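Local coordinates for secreted protein (Streptomyces lividans TK24, PDB 5LXZ), which probably acts as a copper-radical oxidase of the galactose oxidase-like AA5 group, using a protein radical beside a copper ion, at residues K258-S263 / N276-P281; D426-G431 / D478-D483. The protein carries 1 engineered substitution. One frame throughout, in Å; residues are numbered along the deposited sequence. Where two conformers were deposited one is given.

How the contacts relate
From the N terminus, the chain first reaches contact 1, where it turns back after strand 259-262 through fourteen residues and pairs with strand 277-280. This contact joins the two inner strands of a four-stranded propeller blade. The chain then runs through further blades. At contact 2, segment 426-431, in a loop of blade 409-450, meets segment 478-483, in the loop between strands 472-476 and 496-500, across 46 intervening residues and beside the copper of Y248, Y460, H461 and H548. The contacts follow in series, neither nested nor crossed. The centres of contact 1 and contact 2 lie about 34 Å apart, on opposite sides of the chain's centre, with nearest atoms about 17 Å apart.

Contact 1. Residues K258-S263 / N276-P281; sequences KILSVS and NEVYDP
K258 lays its CB against CG1 of V278 at 3.4 Å, a tight carbon contact where the two side chains cross at about a right angle. The K258 chain is extended beyond CG and runs on obliquely past D280. Its NZ ends 4.0 Å from D280 OD2, a long salt bridge; OD1 of D280 is held by the backbone N of K282.

Strands 259-262 and 277-280 run antiparallel. I259 and Y279 form a hydrogen-bonded pair, with Y279 N to I259 O at 2.7 Å. S261 and E277 form another, with S261 N to E277 O at 2.8 Å and nearly straight (175°). L260 and V278 make the non-hydrogen-bonded pair between them. On their face, L260 CD1 meets V278 CG2 obliquely at 3.8 Å, and W330 of the next blade lies against L260. On the other face, I259 CB meets Y279 CB at 4.1 Å.

N276 OD1 lies against V262, 3.6 Å from its CG1. A water joins this OD1 to S263 N, while ND2 is bonded to R293 O.

These are the two inner strands of a kelch propeller blade. The buried E277 carboxylate is paired with R246 and accepts from the backbone N of H243 and E244, so its charge is probably well compensated.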
ATOM      1  N   LYS A 258     -16.231 -10.255   3.860  1.00  9.32           N
ATOM      2  CA  LYS A 258     -15.135 -10.692   4.698  1.00  9.41           C
ATOM      3  C   LYS A 258     -13.847 -10.084   4.150  1.00  8.75           C
ATOM      4  O   LYS A 258     -13.810  -9.630   3.004  1.00  8.38           O
ATOM      5  CB  LYS A 258     -15.078 -12.201   4.755  1.00 11.01           C
ATOM      6  CG  LYS A 258     -16.354 -12.785   5.376  1.00 12.13           C
ATOM      7  CD  LYS A 258     -16.210 -14.276   5.494  1.00 13.75           C
ATOM      8  CE  LYS A 258     -17.534 -14.871   5.964  1.00 14.89           C
ATOM      9  NZ  LYS A 258     -17.399 -16.346   6.030  1.00 15.70           N
ATOM     10  N   ILE A 259     -12.842 -10.017   4.989  1.00  7.60           N
ATOM     11  CA  ILE A 259     -11.566  -9.371   4.639  1.00  7.29           C
ATOM     12  C   ILE A 259     -10.455 -10.378   4.473  1.00  6.81           C
ATOM     13  O   ILE A 259     -10.157 -11.148   5.380  1.00  7.11           O
ATOM     14  CB  ILE A 259     -11.144  -8.348   5.685  1.00  7.32           C
ATOM     15  CG1 ILE A 259     -12.288  -7.402   6.066  1.00  8.29           C
ATOM     16  CG2 ILE A 259      -9.883  -7.611   5.233  1.00  7.68           C
ATOM     17  CD1 ILE A 259     -12.869  -6.613   4.921  1.00  8.99           C
ATOM     18  N   LEU A 260      -9.894 -10.413   3.272  1.00  6.53           N
ATOM     19  CA  LEU A 260      -8.802 -11.286   2.945  1.00  6.95           C
ATOM     20  C   LEU A 260      -7.475 -10.625   3.329  1.00  6.84           C
ATOM     21  O   LEU A 260      -7.208  -9.500   2.909  1.00  6.83           O
ATOM     22  CB  LEU A 260      -8.860 -11.628   1.472  1.00  7.55           C
ATOM     23  CG  LEU A 260      -7.781 -12.574   0.935  1.00  8.18           C
ATOM     24  CD1 LEU A 260      -7.964 -13.982   1.411  1.00  9.35           C
ATOM     25  CD2 LEU A 260      -7.836 -12.534  -0.569  1.00  8.78           C
ATOM     26  N   SER A 261      -6.630 -11.362   4.018  1.00  6.55           N
ATOM     27  CA  SER A 261      -5.263 -10.926   4.345  1.00  6.58           C
ATOM     28  C   SER A 261      -4.269 -11.793   3.581  1.00  6.92           C
ATOM     29  O   SER A 261      -4.339 -13.023   3.647  1.00  6.87           O
ATOM     30  CB  SER A 261      -5.042 -11.011   5.808  1.00  7.44           C
ATOM     31  OG  SER A 261      -3.730 -10.595   6.079  1.00  8.68           O
ATOM     32  N   VAL A 262      -3.407 -11.120   2.817  1.00  6.34           N
ATOM     33  CA  VAL A 262      -2.478 -11.741   1.897  1.00  6.86           C
ATOM     34  C   VAL A 262      -1.075 -11.256   2.137  1.00  6.77           C
ATOM     35  O   VAL A 262      -0.812 -10.046   2.246  1.00  7.00           O
ATOM     36  CB  VAL A 262      -2.879 -11.437   0.446  1.00  7.16           C
ATOM     37  CG1 VAL A 262      -1.991 -12.103  -0.567  1.00  7.86           C
ATOM     38  CG2 VAL A 262      -4.311 -11.909   0.231  1.00  7.39           C
ATOM     39  N   SER A 263      -0.169 -12.225   2.123  1.00  6.69           N
ATOM     40  CA  SER A 263       1.270 -11.962   2.109  1.00  7.31           C
ATOM     41  C   SER A 263       1.763 -11.357   3.409  1.00  7.53           C
ATOM     42  O   SER A 263       1.156 -11.534   4.459  1.00  7.52           O
ATOM     43  CB  SER A 263       1.677 -11.173   0.852  1.00  7.93           C
ATOM     44  OG  SER A 263       3.114 -11.249   0.676  1.00  9.61           O
ATOM     45  N   ASN A 276      -2.947 -17.552   3.184  1.00  8.69           N
ATOM     46  CA  ASN A 276      -3.855 -16.416   3.316  1.00  8.55           C
ATOM     47  C   ASN A 276      -4.967 -16.698   4.292  1.00  8.91           C
ATOM     48  O   ASN A 276      -5.251 -17.892   4.594  1.00  8.40           O
ATOM     49  CB  ASN A 276      -4.388 -16.079   1.933  1.00  8.54           C
ATOM     50  CG  ASN A 276      -3.269 -15.859   0.960  1.00  8.15           C
ATOM     51  OD1 ASN A 276      -2.323 -15.140   1.287  1.00  8.54           O
ATOM     52  ND2 ASN A 276      -3.328 -16.480  -0.188  1.00  7.75           N
ATOM     53  N   GLU A 277      -5.588 -15.654   4.835  1.00  8.10           N
ATOM     54  CA  GLU A 277      -6.619 -15.817   5.822  1.00  9.41           C
ATOM     55  C   GLU A 277      -7.698 -14.804   5.660  1.00  8.72           C
ATOM     56  O   GLU A 277      -7.521 -13.778   5.012  1.00  8.84           O
ATOM     57  CB  GLU A 277      -6.096 -15.832   7.250  1.00 10.31           C
ATOM     58  CG  GLU A 277      -5.253 -14.727   7.711  1.00 12.31           C
ATOM     59  CD  GLU A 277      -4.468 -15.206   8.983  1.00 12.97           C
ATOM     60  OE1 GLU A 277      -5.122 -15.633  10.001  1.00 13.14           O
ATOM     61  OE2 GLU A 277      -3.203 -15.228   8.985  1.00 10.59           O
ATOM     62  N   VAL A 278      -8.859 -15.109   6.208  1.00  8.28           N
ATOM     63  CA  VAL A 278     -10.024 -14.283   6.057  1.00  8.31           C
ATOM     64  C   VAL A 278     -10.546 -13.905   7.413  1.00  8.51           C
ATOM     65  O   VAL A 278     -10.775 -14.791   8.238  1.00  9.49           O
ATOM     66  CB  VAL A 278     -11.098 -14.989   5.217  1.00  9.09           C
ATOM     67  CG1 VAL A 278     -12.349 -14.175   5.168  1.00 10.28           C
ATOM     68  CG2 VAL A 278     -10.579 -15.296   3.814  1.00  9.71           C
ATOM     69  N   TYR A 279     -10.811 -12.622   7.606  1.00  7.78           N
ATOM     70  CA  TYR A 279     -11.447 -12.089   8.800  1.00  7.73           C
ATOM     71  C   TYR A 279     -12.924 -11.980   8.543  1.00  8.85           C
ATOM     72  O   TYR A 279     -13.339 -11.346   7.583  1.00  8.27           O
ATOM     73  CB  TYR A 279     -10.919 -10.689   9.080  1.00  7.53           C
ATOM     74  CG  TYR A 279     -11.437 -10.031  10.336  1.00  7.13           C
ATOM     75  CD1 TYR A 279     -10.980 -10.442  11.580  1.00  7.02           C
ATOM     76  CD2 TYR A 279     -12.361  -9.004  10.288  1.00  7.35           C
ATOM     77  CE1 TYR A 279     -11.388  -9.803  12.712  1.00  7.21           C
ATOM     78  CE2 TYR A 279     -12.768  -8.345  11.433  1.00  7.62           C
ATOM     79  CZ  TYR A 279     -12.268  -8.749  12.632  1.00  7.18           C
ATOM     80  OH  TYR A 279     -12.681  -8.060  13.742  1.00  8.74           O
ATOM     81  N   ASP A 280     -13.732 -12.582   9.420  1.00 10.24           N
ATOM     82  CA  ASP A 280     -15.161 -12.409   9.348  1.00 11.69           C
ATOM     83  C   ASP A 280     -15.556 -11.345  10.344  1.00 11.56           C
ATOM     84  O   ASP A 280     -15.456 -11.552  11.558  1.00 10.90           O
ATOM     85  CB  ASP A 280     -15.809 -13.747   9.725  1.00 12.52           C
ATOM     86  CG  ASP A 280     -17.304 -13.708   9.599  1.00 14.82           C
ATOM     87  OD1 ASP A 280     -17.866 -12.625   9.424  1.00 15.32           O
ATOM     88  OD2 ASP A 280     -17.878 -14.832   9.663  1.00 18.44           O
ATOM     89  N   PRO A 281     -15.997 -10.158   9.911  1.00 12.01           N
ATOM     90  CA  PRO A 281     -16.368  -9.109  10.861  1.00 12.65           C
ATOM     91  C   PRO A 281     -17.495  -9.494  11.836  1.00 11.72           C
ATOM     92  O   PRO A 281     -17.597  -8.928  12.917  1.00 12.84           O
ATOM     93  CB  PRO A 281     -16.815  -7.952   9.962  1.00 14.11           C
ATOM     94  CG  PRO A 281     -16.162  -8.259   8.674  1.00 14.81           C
ATOM     95  CD  PRO A 281     -16.129  -9.711   8.503  1.00 14.04           C
TER
HETATM   96  O   HOH W   1       0.286 -15.100   1.933  1.00 13.60           O

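Contact 2. Residues D426-G431 / D478-D483; sequences DYRGRG and DSLYAD. With EDO (1,2-ethanediol), chain L; EDO (1,2-ethanediol), chain J.
R428 makes the charged contacts between the two segments. Its guanidinium grips the backbone O of D478 side-on: NE reaches that oxygen at 3.0 Å, nearly along the C=O axis, while NH2 comes from above the carbonyl plane. The bend at chi3 (62°) brings the group there. NH2 also forms a salt bridge with D478 OD1 at 3.2 Å, with the guanidinium and carboxylate planes 70° apart. NH1 is bound by D216 OD2 and by a 1,2-ethanediol, probably from the crystallisation liquor. An alanine in place of R428 would remove both bonds to D478 O and the salt bridge, and would probably leave the D478 carboxylate held less firmly on its OD1 side.

The backbone adds a second link. L480 N donates to R428 O at 3.1 Å, on a lone pair. One water joins R428 O to Y481 N, and another joins G429 O to S479 OG.

Van der Waals packing surrounds these bonds. L480 CD1 lies over one face of the R428 guanidinium, 3.7 Å above its plane and offset toward the rim. L480 CD2 meets the edge of the Y427 ring, at 4.2 Å from CE2. R430 CB sits at the edge of the Y481 ring, 3.8 Å from CD2.

Within segment 426-431, R430 NE pairs with D426 OD2 at 2.7 Å, and the guanidinium is covered by Y427 CB over its centre.

D478 OD2 accepts from ND1 of the copper ligand H461 and from N47 ND2, so R428 backs a second-shell carboxylate. Segment 426-431 lies in the loop between strands 418-421 and 438-442, and segment 478-483 in the loop between strands 472-476 and 496-500.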
ATOM      1  N   ASP A 426      14.481   7.586  -8.181  1.00  8.64           N
ATOM      2  CA  ASP A 426      15.252   6.460  -7.708  1.00  9.33           C
ATOM      3  C   ASP A 426      14.792   5.998  -6.344  1.00  8.36           C
ATOM      4  O   ASP A 426      13.989   6.657  -5.666  1.00  7.81           O
ATOM      5  CB  ASP A 426      16.736   6.880  -7.707  1.00 10.12           C
ATOM      6  CG  ASP A 426      17.703   5.716  -7.838  1.00 12.11           C
ATOM      7  OD1 ASP A 426      17.335   4.502  -7.815  1.00 12.19           O
ATOM      8  OD2 ASP A 426      18.933   6.021  -7.846  1.00 14.41           O
ATOM      9  N   TYR A 427      15.332   4.865  -5.932  1.00  8.15           N
ATOM     10  CA  TYR A 427      15.039   4.208  -4.658  1.00  8.32           C
ATOM     11  C   TYR A 427      15.143   5.141  -3.477  1.00  8.18           C
ATOM     12  O   TYR A 427      16.170   5.760  -3.281  1.00  8.79           O
ATOM     13  CB  TYR A 427      15.972   3.002  -4.502  1.00  8.51           C
ATOM     14  CG  TYR A 427      15.807   2.254  -3.218  1.00  8.53           C
ATOM     15  CD1 TYR A 427      14.800   1.296  -3.056  1.00  8.53           C
ATOM     16  CD2 TYR A 427      16.673   2.478  -2.153  1.00  8.77           C
ATOM     17  CE1 TYR A 427      14.664   0.587  -1.877  1.00  8.85           C
ATOM     18  CE2 TYR A 427      16.549   1.801  -0.956  1.00  9.07           C
ATOM     19  CZ  TYR A 427      15.512   0.877  -0.803  1.00  8.72           C
ATOM     20  OH  TYR A 427      15.392   0.196   0.356  1.00  9.71           O
ATOM     21  N   ARG A 428      14.065   5.278  -2.707  1.00  7.84           N
ATOM     22  CA  ARG A 428      14.048   6.099  -1.511  1.00  8.08           C
ATOM     23  C   ARG A 428      14.600   7.504  -1.725  1.00  8.00           C
ATOM     24  O   ARG A 428      15.276   8.070  -0.834  1.00  8.10           O
ATOM     25  CB  ARG A 428      14.702   5.396  -0.343  1.00  8.31           C
ATOM     26  CG  ARG A 428      13.953   4.143   0.095  1.00  8.94           C
ATOM     27  CD  ARG A 428      14.474   3.612   1.393  1.00  8.88           C
ATOM     28  NE  ARG A 428      14.294   4.565   2.475  1.00  8.81           N
ATOM     29  CZ  ARG A 428      14.640   4.340   3.726  1.00 10.46           C
ATOM     30  NH1 ARG A 428      15.238   3.207   4.094  1.00 10.98           N
ATOM     31  NH2 ARG A 428      14.419   5.271   4.624  1.00 11.43           N
ATOM     32  N   GLY A 429      14.298   8.077  -2.882  1.00  7.91           N
ATOM     33  CA  GLY A 429      14.741   9.433  -3.156  1.00  8.77           C
ATOM     34  C   GLY A 429      16.245   9.622  -3.271  1.00  9.33           C
ATOM     35  O   GLY A 429      16.686  10.759  -3.184  1.00  9.55           O
ATOM     36  N   ARG A 430      17.012   8.560  -3.424  0.50  9.01           N
ATOM     37  CA  ARG A 430      18.469   8.748  -3.373  0.50  9.59           C
ATOM     38  C   ARG A 430      18.899   9.581  -4.593  0.50 10.20           C
ATOM     39  O   ARG A 430      18.252   9.604  -5.652  0.50 10.52           O
ATOM     40  CB  ARG A 430      19.198   7.420  -3.296  0.50  9.36           C
ATOM     41  CG  ARG A 430      19.191   6.663  -4.598  0.50  9.44           C
ATOM     42  CD  ARG A 430      19.817   5.290  -4.470  0.50  9.82           C
ATOM     43  NE  ARG A 430      19.499   4.513  -5.646  0.50 10.24           N
ATOM     44  CZ  ARG A 430      19.428   3.189  -5.700  0.50 10.19           C
ATOM     45  NH1 ARG A 430      19.694   2.463  -4.650  0.50 10.44           N
ATOM     46  NH2 ARG A 430      19.060   2.611  -6.825  0.50 10.28           N
ATOM     47  N   GLY A 431      20.036  10.239  -4.408  1.00 10.90           N
ATOM     48  CA  GLY A 431      20.503  11.284  -5.315  1.00 11.79           C
ATOM     49  C   GLY A 431      19.578  12.495  -5.362  1.00 11.66           C
ATOM     50  O   GLY A 431      19.474  13.164  -6.394  1.00 12.99           O
ATOM     51  N   ASP A 478      10.280   9.159   3.283  1.00  8.25           N
ATOM     52  CA  ASP A 478      11.341   8.584   4.077  1.00  8.38           C
ATOM     53  C   ASP A 478      12.567   8.355   3.241  1.00  8.77           C
ATOM     54  O   ASP A 478      12.946   7.228   2.933  1.00  8.88           O
ATOM     55  CB  ASP A 478      10.774   7.279   4.666  1.00  8.67           C
ATOM     56  CG  ASP A 478      11.516   6.750   5.868  1.00 10.40           C
ATOM     57  OD1 ASP A 478      12.567   7.314   6.285  1.00 11.27           O
ATOM     58  OD2 ASP A 478      11.006   5.776   6.474  1.00 10.84           O
ATOM     59  N   SER A 479      13.227   9.450   2.883  1.00  8.11           N
ATOM     60  CA  SER A 479      14.440   9.351   2.096  1.00  8.71           C
ATOM     61  C   SER A 479      15.539   8.606   2.820  1.00  9.33           C
ATOM     62  O   SER A 479      15.695   8.761   4.046  1.00  9.89           O
ATOM     63  CB  SER A 479      14.977  10.733   1.789  1.00  8.72           C
ATOM     64  OG  SER A 479      14.110  11.501   0.979  1.00  8.77           O
ATOM     65  N   LEU A 480      16.307   7.839   2.061  1.00  9.41           N
ATOM     66  CA  LEU A 480      17.415   7.082   2.667  1.00 10.57           C
ATOM     67  C   LEU A 480      18.548   8.004   3.076  1.00 10.97           C
ATOM     68  O   LEU A 480      19.165   7.781   4.109  1.00 11.91           O
ATOM     69  CB  LEU A 480      17.912   5.994   1.731  1.00 11.76           C
ATOM     70  CG  LEU A 480      19.039   5.081   2.249  1.00 13.10           C
ATOM     71  CD1 LEU A 480      18.666   4.403   3.537  1.00 14.10           C
ATOM     72  CD2 LEU A 480      19.359   4.104   1.157  1.00 14.03           C
ATOM     73  N   TYR A 481      18.753   9.035   2.274  1.00 11.13           N
ATOM     74  CA  TYR A 481      19.851   9.965   2.519  1.00 12.81           C
ATOM     75  C   TYR A 481      19.314  11.386   2.586  1.00 13.66           C
ATOM     76  O   TYR A 481      18.287  11.713   1.998  1.00 13.30           O
ATOM     77  CB  TYR A 481      20.849   9.864   1.403  1.00 13.45           C
ATOM     78  CG  TYR A 481      21.402   8.501   1.176  1.00 14.17           C
ATOM     79  CD1 TYR A 481      22.314   7.945   2.068  1.00 15.55           C
ATOM     80  CD2 TYR A 481      20.991   7.738   0.090  1.00 14.91           C
ATOM     81  CE1 TYR A 481      22.842   6.674   1.869  1.00 17.13           C
ATOM     82  CE2 TYR A 481      21.499   6.459  -0.126  1.00 16.60           C
ATOM     83  CZ  TYR A 481      22.429   5.936   0.768  1.00 17.70           C
ATOM     84  OH  TYR A 481      22.959   4.677   0.581  1.00 19.89           O
ATOM     85  N   ALA A 482      20.053  12.254   3.288  1.00 14.43           N
ATOM     86  CA  ALA A 482      19.692  13.667   3.428  1.00 15.66           C
ATOM     87  C   ALA A 482      20.220  14.550   2.299  1.00 16.45           C
ATOM     88  O   ALA A 482      19.727  15.658   2.095  1.00 17.33           O
ATOM     89  CB  ALA A 482      20.173  14.185   4.768  1.00 15.67           C
ATOM     90  N   ASP A 483      21.193  14.044   1.540  1.00 17.27           N
ATOM     91  CA  ASP A 483      21.873  14.841   0.559  1.00 17.80           C
ATOM     92  C   ASP A 483      21.971  14.135  -0.761  1.00 17.24           C
ATOM     93  O   ASP A 483      21.907  12.902  -0.828  1.00 17.16           O
ATOM     94  CB  ASP A 483      23.288  15.181   1.058  1.00 19.21           C
ATOM     95  CG  ASP A 483      24.138  13.951   1.335  1.00 20.63           C
ATOM     96  OD1 ASP A 483      23.636  12.893   1.786  1.00 19.15           O
ATOM     97  OD2 ASP A 483      25.369  14.019   1.142  1.00 23.97           O
TER
HETATM   98  C1  EDO L 711      16.397   4.668   7.197  1.00 32.37           C
HETATM   99  O1  EDO L 711      15.705   3.423   7.197  1.00 26.95           O
HETATM  100  C2  EDO L 711      15.576   5.876   7.601  1.00 29.96           C
HETATM  101  O2  EDO L 711      16.280   7.080   7.179  1.00 37.44           O
HETATM  102  C1  EDO J 709      20.729   1.503  -1.190  1.00 24.78           C
HETATM  103  O1  EDO J 709      20.718   0.725  -2.404  1.00 25.79           O
HETATM  104  C2  EDO J 709      21.967   2.394  -1.298  1.00 25.78           C
HETATM  105  O2  EDO J 709      21.697   3.377  -2.257  1.00 23.52           O
HETATM  106  O   HOH W   2      17.690   9.450  -0.280  1.00 12.59           O
HETATM  107  O   HOH W   3      15.524  12.474  -1.206  1.00 12.26           O